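Enolase (alpha proteobacterium BAL199, PDB 3UGV) is a magnesium-binding member of the enolase superfamily that probably abstracts a proton next to a carboxylate of its substrate. Local coordinates at residues Leu39-Arg44 with Thr52-Pro57; Ala142-Leu147 with Asp371-Gly376; Asn162-Trp167 with Trp348-Asp353. All blocks are in the same frame, centred on the assembly; numbering follows the deposited sequence.

Contact 1. Residues Leu39-Arg44 with Thr52-Pro57; sequences LLKLQR and TIPDWP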
ATOM      1  N   LEU F  39     -28.253  22.245 -35.716  1.00 36.90           N
ATOM      2  CA  LEU F  39     -26.863  22.175 -36.122  1.00 39.75           C
ATOM      3  C   LEU F  39     -26.426  23.570 -36.503  1.00 42.84           C
ATOM      4  O   LEU F  39     -26.948  24.149 -37.455  1.00 43.33           O
ATOM      5  CB  LEU F  39     -26.688  21.219 -37.311  1.00 39.29           C
ATOM      6  CG  LEU F  39     -25.251  20.767 -37.610  1.00 47.33           C
ATOM      7  CD1 LEU F  39     -24.780  19.748 -36.578  1.00 43.07           C
ATOM      8  CD2 LEU F  39     -25.108  20.190 -39.015  1.00 44.21           C
ATOM      9  N   LEU F  40     -25.482  24.121 -35.749  1.00 40.20           N
ATOM     10  CA  LEU F  40     -25.033  25.483 -35.990  1.00 39.65           C
ATOM     11  C   LEU F  40     -23.689  25.476 -36.689  1.00 47.37           C
ATOM     12  O   LEU F  40     -22.919  24.524 -36.561  1.00 52.78           O
ATOM     13  CB  LEU F  40     -24.930  26.269 -34.684  1.00 43.93           C
ATOM     14  CG  LEU F  40     -26.161  26.326 -33.779  1.00 39.09           C
ATOM     15  CD1 LEU F  40     -25.873  27.217 -32.581  1.00 34.13           C
ATOM     16  CD2 LEU F  40     -27.398  26.814 -34.536  1.00 39.68           C
ATOM     17  N   LYS F  41     -23.420  26.536 -37.443  1.00 51.87           N
ATOM     18  CA  LYS F  41     -22.122  26.725 -38.061  1.00 53.13           C
ATOM     19  C   LYS F  41     -21.267  27.554 -37.106  1.00 51.48           C
ATOM     20  O   LYS F  41     -21.602  28.708 -36.820  1.00 49.45           O
ATOM     21  CB  LYS F  41     -22.270  27.442 -39.403  1.00 52.23           C
ATOM     22  CG  LYS F  41     -21.324  26.928 -40.474  1.00 67.81           C
ATOM     23  CD  LYS F  41     -21.618  25.467 -40.786  1.00 78.73           C
ATOM     24  CE  LYS F  41     -20.712  24.936 -41.886  1.00 82.63           C
ATOM     25  NZ  LYS F  41     -21.141  23.583 -42.357  1.00 81.29           N
ATOM     26  N   LEU F  42     -20.186  26.959 -36.598  1.00 41.15           N
ATOM     27  CA  LEU F  42     -19.306  27.635 -35.636  1.00 45.62           C
ATOM     28  C   LEU F  42     -18.610  28.871 -36.218  1.00 50.67           C
ATOM     29  O   LEU F  42     -18.215  28.882 -37.386  1.00 54.41           O
ATOM     30  CB  LEU F  42     -18.246  26.671 -35.090  1.00 40.18           C
ATOM     31  CG  LEU F  42     -18.696  25.475 -34.250  1.00 39.05           C
ATOM     32  CD1 LEU F  42     -17.521  24.503 -34.068  1.00 37.02           C
ATOM     33  CD2 LEU F  42     -19.253  25.937 -32.911  1.00 27.77           C
ATOM     34  N   GLN F  43     -18.457  29.902 -35.392  1.00 52.66           N
ATOM     35  CA  GLN F  43     -17.738  31.108 -35.788  1.00 49.89           C
ATOM     36  C   GLN F  43     -16.281  30.779 -36.094  1.00 51.50           C
ATOM     37  O   GLN F  43     -15.745  31.168 -37.137  1.00 52.23           O
ATOM     38  CB  GLN F  43     -17.820  32.177 -34.691  1.00 51.11           C
ATOM     39  CG  GLN F  43     -16.899  33.367 -34.941  1.00 62.72           C
ATOM     40  CD  GLN F  43     -17.147  34.537 -33.995  1.00 70.41           C
ATOM     41  OE1 GLN F  43     -17.998  34.467 -33.109  1.00 67.15           O
ATOM     42  NE2 GLN F  43     -16.396  35.623 -34.187  1.00 72.77           N
ATOM     43  N   ARG F  44     -15.639  30.063 -35.179  1.00 48.01           N
ATOM     44  CA  ARG F  44     -14.269  29.614 -35.391  1.00 52.63           C
ATOM     45  C   ARG F  44     -14.266  28.085 -35.431  1.00 62.35           C
ATOM     46  O   ARG F  44     -14.495  27.432 -34.412  1.00 65.15           O
ATOM     47  CB  ARG F  44     -13.352  30.136 -34.274  1.00 44.61           C
ATOM     48  CG  ARG F  44     -13.468  31.635 -34.015  1.00 38.51           C
ATOM     49  CD  ARG F  44     -12.661  32.065 -32.791  1.00 33.35           C
ATOM     50  NE  ARG F  44     -12.602  33.519 -32.656  1.00 38.55           N
ATOM     51  CZ  ARG F  44     -13.476  34.251 -31.964  1.00 49.33           C
ATOM     52  NH1 ARG F  44     -14.491  33.678 -31.328  1.00 45.38           N
ATOM     53  NH2 ARG F  44     -13.332  35.565 -31.908  1.00 56.28           N
ATOM     54  N   THR F  52     -11.174  19.079 -39.482  1.00 84.69           N
ATOM     55  CA  THR F  52     -11.693  20.408 -39.175  1.00 82.28           C
ATOM     56  C   THR F  52     -13.219  20.370 -39.057  1.00 80.09           C
ATOM     57  O   THR F  52     -13.925  20.260 -40.059  1.00 86.23           O
ATOM     58  CB  THR F  52     -11.269  21.436 -40.257  1.00 80.52           C
ATOM     59  OG1 THR F  52      -9.845  21.597 -40.230  1.00 75.53           O
ATOM     60  CG2 THR F  52     -11.939  22.795 -40.026  1.00 78.00           C
ATOM     61  N   ILE F  53     -13.720  20.450 -37.826  1.00 70.09           N
ATOM     62  CA  ILE F  53     -15.156  20.357 -37.566  1.00 67.79           C
ATOM     63  C   ILE F  53     -15.796  21.743 -37.505  1.00 63.07           C
ATOM     64  O   ILE F  53     -15.513  22.515 -36.592  1.00 56.71           O
ATOM     65  CB  ILE F  53     -15.454  19.608 -36.245  1.00 62.49           C
ATOM     66  CG1 ILE F  53     -14.882  18.192 -36.289  1.00 59.64           C
ATOM     67  CG2 ILE F  53     -16.956  19.571 -35.977  1.00 54.23           C
ATOM     68  CD1 ILE F  53     -13.364  18.127 -36.325  1.00 59.01           C
ATOM     69  N   PRO F  54     -16.658  22.064 -38.484  1.00 59.59           N
ATOM     70  CA  PRO F  54     -17.295  23.382 -38.552  1.00 54.31           C
ATOM     71  C   PRO F  54     -18.679  23.387 -37.909  1.00 48.20           C
ATOM     72  O   PRO F  54     -19.196  24.455 -37.566  1.00 44.38           O
ATOM     73  CB  PRO F  54     -17.425  23.617 -40.060  1.00 56.41           C
ATOM     74  CG  PRO F  54     -17.456  22.215 -40.676  1.00 59.38           C
ATOM     75  CD  PRO F  54     -17.074  21.208 -39.607  1.00 59.24           C
ATOM     76  N   ASP F  55     -19.260  22.203 -37.751  1.00 47.19           N
ATOM     77  CA  ASP F  55     -20.629  22.064 -37.268  1.00 55.28           C
ATOM     78  C   ASP F  55     -20.687  21.774 -35.773  1.00 46.81           C
ATOM     79  O   ASP F  55     -19.871  21.023 -35.239  1.00 46.72           O
ATOM     80  CB  ASP F  55     -21.346  20.951 -38.034  1.00 63.98           C
ATOM     81  CG  ASP F  55     -21.363  21.193 -39.524  1.00 74.45           C
ATOM     82  OD1 ASP F  55     -21.701  22.323 -39.939  1.00 75.11           O
ATOM     83  OD2 ASP F  55     -21.025  20.257 -40.280  1.00 81.98           O
ATOM     84  N   TRP F  56     -21.666  22.372 -35.107  1.00 36.33           N
ATOM     85  CA  TRP F  56     -21.858  22.170 -33.685  1.00 32.33           C
ATOM     86  C   TRP F  56     -23.305  21.789 -33.428  1.00 33.08           C
ATOM     87  O   TRP F  56     -24.202  22.612 -33.579  1.00 31.36           O
ATOM     88  CB  TRP F  56     -21.494  23.443 -32.916  1.00 32.30           C
ATOM     89  CG  TRP F  56     -21.429  23.231 -31.435  1.00 39.91           C
ATOM     90  CD1 TRP F  56     -22.232  23.801 -30.471  1.00 36.40           C
ATOM     91  CD2 TRP F  56     -20.525  22.370 -30.744  1.00 33.26           C
ATOM     92  NE1 TRP F  56     -21.867  23.344 -29.228  1.00 30.79           N
ATOM     93  CE2 TRP F  56     -20.827  22.461 -29.370  1.00 33.01           C
ATOM     94  CE3 TRP F  56     -19.488  21.526 -31.153  1.00 38.62           C
ATOM     95  CZ2 TRP F  56     -20.125  21.746 -28.410  1.00 34.55           C
ATOM     96  CZ3 TRP F  56     -18.797  20.818 -30.201  1.00 36.16           C
ATOM     97  CH2 TRP F  56     -19.115  20.933 -28.845  1.00 36.07           C
ATOM     98  N   PRO F  57     -23.543  20.527 -33.053  1.00 31.93           N
ATOM     99  CA  PRO F  57     -24.903  20.039 -32.787  1.00 23.69           C
ATOM    100  C   PRO F  57     -25.412  20.368 -31.377  1.00 34.33           C
ATOM    101  O   PRO F  57     -24.653  20.286 -30.417  1.00 38.72           O
ATOM    102  CB  PRO F  57     -24.757  18.528 -32.951  1.00 25.34           C
ATOM    103  CG  PRO F  57     -23.343  18.248 -32.549  1.00 28.13           C
ATOM    104  CD  PRO F  57     -22.533  19.463 -32.947  1.00 19.76           C
TER
HETATM  105  O   HOH W   1     -17.594  26.740 -39.098  1.00 43.98           O

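Contact 2. Residues Ala142-Leu147 with Asp371-Gly376; sequences AANMPL and DKPGLG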
ATOM      1  N   ALA F 142     -40.729  26.774 -11.011  1.00 33.37           N
ATOM      2  CA  ALA F 142     -41.844  26.510 -10.117  1.00 37.13           C
ATOM      3  C   ALA F 142     -41.662  27.155  -8.737  1.00 41.30           C
ATOM      4  O   ALA F 142     -42.637  27.432  -8.054  1.00 42.56           O
ATOM      5  CB  ALA F 142     -42.078  24.997  -9.987  1.00 33.42           C
ATOM      6  N   ALA F 143     -40.422  27.385  -8.315  1.00 36.83           N
ATOM      7  CA  ALA F 143     -40.179  28.053  -7.035  1.00 32.29           C
ATOM      8  C   ALA F 143     -39.910  29.539  -7.244  1.00 36.75           C
ATOM      9  O   ALA F 143     -39.566  30.257  -6.302  1.00 35.72           O
ATOM     10  CB  ALA F 143     -39.008  27.403  -6.303  1.00 24.31           C
ATOM     11  N   ASN F 144     -40.060  29.991  -8.487  1.00 43.76           N
ATOM     12  CA  ASN F 144     -39.716  31.364  -8.869  1.00 54.72           C
ATOM     13  C   ASN F 144     -38.323  31.794  -8.373  1.00 53.94           C
ATOM     14  O   ASN F 144     -38.141  32.909  -7.870  1.00 50.83           O
ATOM     15  CB  ASN F 144     -40.801  32.344  -8.403  1.00 56.64           C
ATOM     16  CG  ASN F 144     -40.643  33.726  -9.011  1.00 60.87           C
ATOM     17  OD1 ASN F 144     -40.619  34.731  -8.297  1.00 62.73           O
ATOM     18  ND2 ASN F 144     -40.525  33.783 -10.335  1.00 58.99           N
ATOM     19  N   MET F 145     -37.347  30.898  -8.523  1.00 43.49           N
ATOM     20  CA  MET F 145     -35.969  31.150  -8.094  1.00 32.49           C
ATOM     21  C   MET F 145     -34.990  30.859  -9.211  1.00 31.62           C
ATOM     22  O   MET F 145     -35.187  29.918  -9.984  1.00 37.45           O
ATOM     23  CB  MET F 145     -35.610  30.261  -6.905  1.00 27.05           C
ATOM     24  CG  MET F 145     -36.292  30.654  -5.601  1.00 37.03           C
ATOM     25  SD  MET F 145     -35.965  29.478  -4.275  1.00 45.58           S
ATOM     26  CE  MET F 145     -36.834  30.279  -2.935  1.00 48.25           C
ATOM     27  N   PRO F 146     -33.926  31.665  -9.306  1.00 30.57           N
ATOM     28  CA  PRO F 146     -32.822  31.257 -10.181  1.00 25.65           C
ATOM     29  C   PRO F 146     -32.308  29.891  -9.698  1.00 36.24           C
ATOM     30  O   PRO F 146     -32.432  29.610  -8.504  1.00 34.23           O
ATOM     31  CB  PRO F 146     -31.768  32.344  -9.941  1.00 23.60           C
ATOM     32  CG  PRO F 146     -32.522  33.519  -9.334  1.00 27.87           C
ATOM     33  CD  PRO F 146     -33.623  32.894  -8.544  1.00 28.05           C
ATOM     34  N   LEU F 147     -31.762  29.055 -10.588  1.00 39.11           N
ATOM     35  CA  LEU F 147     -31.310  27.720 -10.180  1.00 28.56           C
ATOM     36  C   LEU F 147     -30.302  27.767  -9.022  1.00 32.31           C
ATOM     37  O   LEU F 147     -30.441  27.031  -8.040  1.00 26.89           O
ATOM     38  CB  LEU F 147     -30.729  26.935 -11.357  1.00 23.94           C
ATOM     39  CG  LEU F 147     -30.316  25.495 -11.014  1.00 25.46           C
ATOM     40  CD1 LEU F 147     -31.517  24.647 -10.617  1.00 16.81           C
ATOM     41  CD2 LEU F 147     -29.555  24.838 -12.175  1.00 22.75           C
ATOM     42  N   ASP F 371     -30.415  37.383 -12.548  1.00 39.81           N
ATOM     43  CA  ASP F 371     -31.483  37.126 -11.600  1.00 44.42           C
ATOM     44  C   ASP F 371     -32.770  36.792 -12.356  1.00 50.94           C
ATOM     45  O   ASP F 371     -33.712  37.581 -12.363  1.00 57.86           O
ATOM     46  CB  ASP F 371     -31.689  38.333 -10.684  1.00 53.19           C
ATOM     47  CG  ASP F 371     -32.190  37.942  -9.298  1.00 65.75           C
ATOM     48  OD1 ASP F 371     -32.880  36.907  -9.163  1.00 60.53           O
ATOM     49  OD2 ASP F 371     -31.888  38.678  -8.337  1.00 76.95           O
ATOM     50  N   LYS F 372     -32.791  35.634 -13.013  1.00 45.01           N
ATOM     51  CA  LYS F 372     -33.996  35.129 -13.668  1.00 38.96           C
ATOM     52  C   LYS F 372     -34.293  33.735 -13.130  1.00 42.69           C
ATOM     53  O   LYS F 372     -33.399  33.074 -12.617  1.00 55.45           O
ATOM     54  CB  LYS F 372     -33.832  35.112 -15.190  1.00 35.65           C
ATOM     55  CG  LYS F 372     -33.461  36.471 -15.768  1.00 46.31           C
ATOM     56  CD  LYS F 372     -33.658  36.537 -17.276  1.00 59.07           C
ATOM     57  CE  LYS F 372     -32.504  35.923 -18.052  1.00 62.93           C
ATOM     58  NZ  LYS F 372     -32.718  36.062 -19.527  1.00 66.57           N
ATOM     59  N   PRO F 373     -35.554  33.293 -13.218  1.00 46.68           N
ATOM     60  CA  PRO F 373     -35.919  32.000 -12.630  1.00 42.72           C
ATOM     61  C   PRO F 373     -35.272  30.873 -13.421  1.00 42.23           C
ATOM     62  O   PRO F 373     -35.082  31.035 -14.623  1.00 37.33           O
ATOM     63  CB  PRO F 373     -37.445  31.951 -12.794  1.00 39.07           C
ATOM     64  CG  PRO F 373     -37.857  33.352 -13.129  1.00 43.65           C
ATOM     65  CD  PRO F 373     -36.704  33.947 -13.862  1.00 45.49           C
ATOM     66  N   GLY F 374     -34.944  29.763 -12.760  1.00 43.33           N
ATOM     67  CA  GLY F 374     -34.269  28.646 -13.408  1.00 38.52           C
ATOM     68  C   GLY F 374     -32.927  29.014 -14.018  1.00 35.83           C
ATOM     69  O   GLY F 374     -32.109  29.702 -13.397  1.00 38.21           O
ATOM     70  N   LEU F 375     -32.703  28.546 -15.242  1.00 34.75           N
ATOM     71  CA  LEU F 375     -31.485  28.848 -15.988  1.00 33.28           C
ATOM     72  C   LEU F 375     -31.653  30.118 -16.813  1.00 40.71           C
ATOM     73  O   LEU F 375     -30.707  30.584 -17.446  1.00 41.90           O
ATOM     74  CB  LEU F 375     -31.135  27.693 -16.923  1.00 23.40           C
ATOM     75  CG  LEU F 375     -30.785  26.365 -16.244  1.00 23.54           C
ATOM     76  CD1 LEU F 375     -30.779  25.245 -17.255  1.00 24.08           C
ATOM     77  CD2 LEU F 375     -29.444  26.493 -15.552  1.00 24.46           C
ATOM     78  N   GLY F 376     -32.866  30.666 -16.802  1.00 36.55           N
ATOM     79  CA  GLY F 376     -33.192  31.844 -17.589  1.00 39.28           C
ATOM     80  C   GLY F 376     -32.932  31.699 -19.079  1.00 43.06           C
ATOM     81  O   GLY F 376     -32.468  32.636 -19.726  1.00 46.55           O
TER

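Contact 3. Residues Asn162-Trp167 with Trp348-Asp353; sequences NSNGLW and WQSWAD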
ATOM      1  N   ASN F 162     -11.594  31.615 -21.583  1.00 20.98           N
ATOM      2  CA  ASN F 162     -12.191  31.580 -22.905  1.00 21.70           C
ATOM      3  C   ASN F 162     -11.717  30.367 -23.711  1.00 26.60           C
ATOM      4  O   ASN F 162     -10.557  30.309 -24.135  1.00 30.66           O
ATOM      5  CB  ASN F 162     -11.860  32.897 -23.638  1.00 16.63           C
ATOM      6  CG  ASN F 162     -12.655  33.079 -24.923  1.00 25.20           C
ATOM      7  OD1 ASN F 162     -13.139  32.114 -25.528  1.00 23.18           O
ATOM      8  ND2 ASN F 162     -12.784  34.327 -25.354  1.00 23.04           N
ATOM      9  N   SER F 163     -12.604  29.401 -23.943  1.00 23.25           N
ATOM     10  CA  SER F 163     -12.233  28.277 -24.796  1.00 28.97           C
ATOM     11  C   SER F 163     -12.770  28.338 -26.228  1.00 29.99           C
ATOM     12  O   SER F 163     -12.819  27.316 -26.913  1.00 26.82           O
ATOM     13  CB  SER F 163     -12.536  26.918 -24.134  1.00 28.03           C
ATOM     14  OG  SER F 163     -13.917  26.696 -23.976  1.00 37.88           O
ATOM     15  N   ASN F 164     -13.138  29.530 -26.694  1.00 27.50           N
ATOM     16  CA  ASN F 164     -13.685  29.655 -28.047  1.00 26.32           C
ATOM     17  C   ASN F 164     -12.782  29.149 -29.179  1.00 37.61           C
ATOM     18  O   ASN F 164     -13.283  28.729 -30.222  1.00 48.74           O
ATOM     19  CB  ASN F 164     -14.070  31.095 -28.351  1.00 27.14           C
ATOM     20  CG  ASN F 164     -15.533  31.386 -28.085  1.00 31.42           C
ATOM     21  OD1 ASN F 164     -16.362  30.477 -27.946  1.00 31.79           O
ATOM     22  ND2 ASN F 164     -15.862  32.671 -28.032  1.00 26.70           N
ATOM     23  N   GLY F 165     -11.463  29.203 -28.995  1.00 36.32           N
ATOM     24  CA  GLY F 165     -10.555  28.882 -30.089  1.00 34.65           C
ATOM     25  C   GLY F 165      -9.129  28.500 -29.723  1.00 31.82           C
ATOM     26  O   GLY F 165      -8.904  27.643 -28.877  1.00 28.94           O
ATOM     27  N   LEU F 166      -8.158  29.138 -30.370  1.00 30.30           N
ATOM     28  CA  LEU F 166      -6.755  28.749 -30.241  1.00 27.20           C
ATOM     29  C   LEU F 166      -6.573  27.272 -30.602  1.00 34.66           C
ATOM     30  O   LEU F 166      -5.923  26.502 -29.871  1.00 29.44           O
ATOM     31  CB  LEU F 166      -6.219  29.050 -28.837  1.00 16.45           C
ATOM     32  CG  LEU F 166      -6.480  30.485 -28.353  1.00 26.45           C
ATOM     33  CD1 LEU F 166      -5.783  30.758 -27.027  1.00 19.43           C
ATOM     34  CD2 LEU F 166      -6.019  31.485 -29.409  1.00 24.73           C
ATOM     35  N   TRP F 167      -7.157  26.891 -31.739  1.00 27.00           N
ATOM     36  CA  TRP F 167      -7.027  25.535 -32.270  1.00 23.59           C
ATOM     37  C   TRP F 167      -5.670  25.392 -32.949  1.00 21.65           C
ATOM     38  O   TRP F 167      -4.824  26.268 -32.800  1.00 25.75           O
ATOM     39  CB  TRP F 167      -8.185  25.202 -33.217  1.00 24.28           C
ATOM     40  CG  TRP F 167      -9.466  25.010 -32.473  1.00 31.27           C
ATOM     41  CD1 TRP F 167     -10.528  25.869 -32.415  1.00 36.23           C
ATOM     42  CD2 TRP F 167      -9.799  23.902 -31.636  1.00 29.08           C
ATOM     43  NE1 TRP F 167     -11.505  25.353 -31.598  1.00 32.77           N
ATOM     44  CE2 TRP F 167     -11.079  24.145 -31.111  1.00 32.70           C
ATOM     45  CE3 TRP F 167      -9.138  22.719 -31.287  1.00 34.37           C
ATOM     46  CZ2 TRP F 167     -11.717  23.244 -30.263  1.00 36.43           C
ATOM     47  CZ3 TRP F 167      -9.763  21.837 -30.443  1.00 34.42           C
ATOM     48  CH2 TRP F 167     -11.041  22.103 -29.937  1.00 37.90           C
ATOM     49  N   TRP F 348     -15.711  28.902 -20.654  1.00 26.79           N
ATOM     50  CA  TRP F 348     -16.668  29.685 -21.425  1.00 21.46           C
ATOM     51  C   TRP F 348     -16.438  29.564 -22.918  1.00 21.23           C
ATOM     52  O   TRP F 348     -15.303  29.611 -23.389  1.00 24.88           O
ATOM     53  CB  TRP F 348     -16.660  31.158 -20.999  1.00 21.45           C
ATOM     54  CG  TRP F 348     -17.646  32.040 -21.754  1.00 25.77           C
ATOM     55  CD1 TRP F 348     -18.941  32.318 -21.397  1.00 30.88           C
ATOM     56  CD2 TRP F 348     -17.413  32.753 -22.985  1.00 21.17           C
ATOM     57  NE1 TRP F 348     -19.521  33.158 -22.324  1.00 28.41           N
ATOM     58  CE2 TRP F 348     -18.607  33.440 -23.306  1.00 25.71           C
ATOM     59  CE3 TRP F 348     -16.315  32.881 -23.841  1.00 27.77           C
ATOM     60  CZ2 TRP F 348     -18.731  34.234 -24.450  1.00 22.36           C
ATOM     61  CZ3 TRP F 348     -16.440  33.681 -24.977  1.00 30.53           C
ATOM     62  CH2 TRP F 348     -17.640  34.338 -25.272  1.00 22.47           C
ATOM     63  N   GLN F 349     -17.535  29.409 -23.653  1.00 17.48           N
ATOM     64  CA  GLN F 349     -17.518  29.452 -25.113  1.00 21.02           C
ATOM     65  C   GLN F 349     -18.878  29.971 -25.561  1.00 29.92           C
ATOM     66  O   GLN F 349     -19.842  29.905 -24.804  1.00 34.29           O
ATOM     67  CB  GLN F 349     -17.229  28.069 -25.705  1.00 20.53           C
ATOM     68  CG  GLN F 349     -18.388  27.088 -25.600  1.00 35.35           C
ATOM     69  CD  GLN F 349     -18.570  26.518 -24.206  1.00 44.74           C
ATOM     70  OE1 GLN F 349     -17.602  26.328 -23.453  1.00 50.35           O
ATOM     71  NE2 GLN F 349     -19.817  26.239 -23.850  1.00 35.27           N
ATOM     72  N   SER F 350     -18.961  30.512 -26.770  1.00 30.22           N
ATOM     73  CA  SER F 350     -20.233  31.054 -27.260  1.00 28.34           C
ATOM     74  C   SER F 350     -20.829  30.232 -28.412  1.00 29.17           C
ATOM     75  O   SER F 350     -21.634  30.725 -29.203  1.00 40.70           O
ATOM     76  CB  SER F 350     -20.086  32.532 -27.648  1.00 27.19           C
ATOM     77  OG  SER F 350     -19.022  32.719 -28.558  1.00 26.83           O
ATOM     78  N   TRP F 351     -20.432  28.971 -28.483  1.00 32.74           N
ATOM     79  CA  TRP F 351     -20.883  28.070 -29.529  1.00 33.70           C
ATOM     80  C   TRP F 351     -22.396  27.911 -29.554  1.00 38.62           C
ATOM     81  O   TRP F 351     -22.980  27.733 -30.624  1.00 43.03           O
ATOM     82  CB  TRP F 351     -20.198  26.714 -29.371  1.00 35.52           C
ATOM     83  CG  TRP F 351     -18.694  26.821 -29.414  1.00 34.77           C
ATOM     84  CD1 TRP F 351     -17.957  27.921 -29.762  1.00 34.07           C
ATOM     85  CD2 TRP F 351     -17.754  25.801 -29.077  1.00 36.13           C
ATOM     86  NE1 TRP F 351     -16.617  27.642 -29.673  1.00 36.33           N
ATOM     87  CE2 TRP F 351     -16.464  26.346 -29.255  1.00 35.99           C
ATOM     88  CE3 TRP F 351     -17.873  24.475 -28.652  1.00 36.63           C
ATOM     89  CZ2 TRP F 351     -15.307  25.613 -29.021  1.00 39.72           C
ATOM     90  CZ3 TRP F 351     -16.719  23.748 -28.416  1.00 35.63           C
ATOM     91  CH2 TRP F 351     -15.454  24.318 -28.601  1.00 37.55           C
ATOM     92  N   ALA F 352     -23.029  28.000 -28.383  1.00 38.21           N
ATOM     93  CA  ALA F 352     -24.486  27.849 -28.283  1.00 38.32           C
ATOM     94  C   ALA F 352     -25.277  29.167 -28.180  1.00 37.51           C
ATOM     95  O   ALA F 352     -26.505  29.147 -28.143  1.00 40.55           O
ATOM     96  CB  ALA F 352     -24.862  26.904 -27.138  1.00 28.51           C
ATOM     97  N   ASP F 353     -24.583  30.302 -28.159  1.00 33.16           N
ATOM     98  CA  ASP F 353     -25.240  31.619 -28.077  1.00 35.92           C
ATOM     99  C   ASP F 353     -26.329  31.882 -29.129  1.00 34.50           C
ATOM    100  O   ASP F 353     -27.323  32.558 -28.846  1.00 38.97           O
ATOM    101  CB  ASP F 353     -24.199  32.748 -28.148  1.00 42.85           C
ATOM    102  CG  ASP F 353     -23.572  33.054 -26.799  1.00 55.90           C
ATOM    103  OD1 ASP F 353     -23.768  32.258 -25.854  1.00 61.09           O
ATOM    104  OD2 ASP F 353     -22.880  34.092 -26.688  1.00 60.68           O
TER

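Contact 1. Residues Leu39-Arg44 with Thr52-Pro57
Leu40 and Trp56 form an antiparallel hydrogen-bonded pair in the hairpin of strands 30-47 and 52-65, within the N-terminal capping domain of the mandelate racemase/muconate lactonizing enzyme family. Three backbone bonds tie the strands. Leu40 N donates to Trp56 O at 2.9 Å, and Trp56 N answers to Leu40 O, also at 2.9 Å. Leu42 N adds a third bond to Pro54 O at 2.9 Å, almost in line with the carbonyl. Just beyond, where the chain turns a corner at Gln43, a water donates to both Leu42 O and Pro54 O and bridges the two strands.

One ion pair joins the side chains of the neighbouring non-hydrogen-bonded pair, Lys41 and Asp55. Both leave the sheet on the same face and run alongside each other, and Lys41 NZ reaches Asp55 OD1 at 2.8 Å. The ammonium meets the syn side of the carboxylate, 17° out of its plane. A bend at chi2 (63°) folds the lysine chain back so that Lys41 CE also passes Pro54 CB at 4.0 Å.

Apolar packing differs on the two faces. Beside the ion pair, Leu39 CD1 rests on Pro57 CB at 3.8 Å, while CD2 lies against the carboxylate carbon of Asp55. On the Leu40 and Trp56 face, Leu42 CD2 presses on Trp56 CB at 3.4 Å, the two side chains running slantwise to each other. The Trp56 indole extends away from strand 39-42; its NE1 bonds to Glu76, and its ring meets those of Tyr78 and Trp351 edge to face.

The hairpin is thus two-sided: one face carries a charge pair with an exposed lysine, where solvent would probably weaken the attraction, and the other turns leucine and indole carbon toward Trp351.

Contact 2. Residues Ala142-Leu147 with Asp371-Gly376
A lone backbone bridge between Pro146 and Gly374 ties the loop after helix 123-142, in the N-terminal capping region, to the loop between strand 366-368 and helix 381-387. The first loop holds the Schellman motif that ends helix 123-142, with Asn144 at positive phi as its C-prime residue; the second holds a type II' beta turn from Pro373 to Gly376. As a proline, Pro146 has no N-H to give, and the bridge is made by the residues flanking it. Gly374 N donates to Met145 O at 2.8 Å, tilted 32° from the carbonyl plane. Leu147 N donates back to Gly374 O at 2.9 Å. Pro146 is the N-cap of helix 147-150, so Gly374 O serves a first-turn N-H that has no partner within that helix. Gly374 takes a positive phi (59°), which favours glycine, at the second position of the turn.

Pro146 CA approaches Lys372 O at 3.1 Å in a CA-H...O contact, and Pro146 CG lies 3.4 Å from Asp371 OD1. On the more exposed side Asn144 runs alongside Pro373, ND2 to CG 3.9 Å. The turn is closed by Gly376 N to Pro373 O at 3.1 Å and tied to helix 123-142 by Asp137, whose OD1 accepts from Leu375 N. Met145 also packs on Leu139 of a neighbouring subunit.

The buried side is apolar, lying near His335 of helix 330-337. There Leu147 CG stands anti to the residue's own N (chi1 -176°), which carries Leu147 CD2 alongside Leu375, whose CD2 it meets at 3.8 Å.

Contact 3. Residues Asn162-Trp167 with Trp348-Asp353
Asn164 grips Ser350 with both ends of its amide, in the tight part of this contact between the loops after barrel strands 157-162 and 346-348. Ser350 N donates to a lone pair of Asn164 OD1 at 2.9 Å, in the carbonyl plane; Asn164 ND2 reaches Ser350 OG at 3.2 Å and also serves Glu184. Alongside, Ser163 N bonds to Trp348 O at 2.8 Å. Ser163 OG makes a longer bond, 3.3 Å, to the same Trp348 O. Asn162 CG, anti to the backbone N (chi1 -169°), brings OD1 to the edge of the Trp348 ring, and OD1 closes an Asx turn onto Asn164 N. An alanine in place of Asn164 is likely to leave Ser350 N without its acceptor and the two loops less firmly fixed to each other.

The other side is looser and partly exposed: Trp351 CH2 approaches the edge of Trp167 near its plane, 4.2 Å from Trp167 CZ2. Trp167 makes a cation-pi contact with Arg196, and its side chain lies about 8 Å from a bound magnesium ion. Buried polar pairing thus fastens the loops that leave the first and last barrel strands, whereas the two outer tryptophans meet each other through carbon alone.

In the fold
From the N terminus, contact 1 closes first, a short hairpin loop of the capping domain, complete before the others open. Contact 2 opens after helix 123-142 and shuts only near the C terminus, joining the loop after that helix to the loop before the final helix, 381-387. Contact 3 is nested inside that long loop and closes the barrel by joining the ends of its first and last strands. Contacts 1 and 3 touch through Trp351, which meets Leu40 and Leu42 of the hairpin and so sets the hairpin against the barrel end. Contact 2 stands apart, its centre about 30 Å from that of contact 1 and 25 Å from that of contact 3.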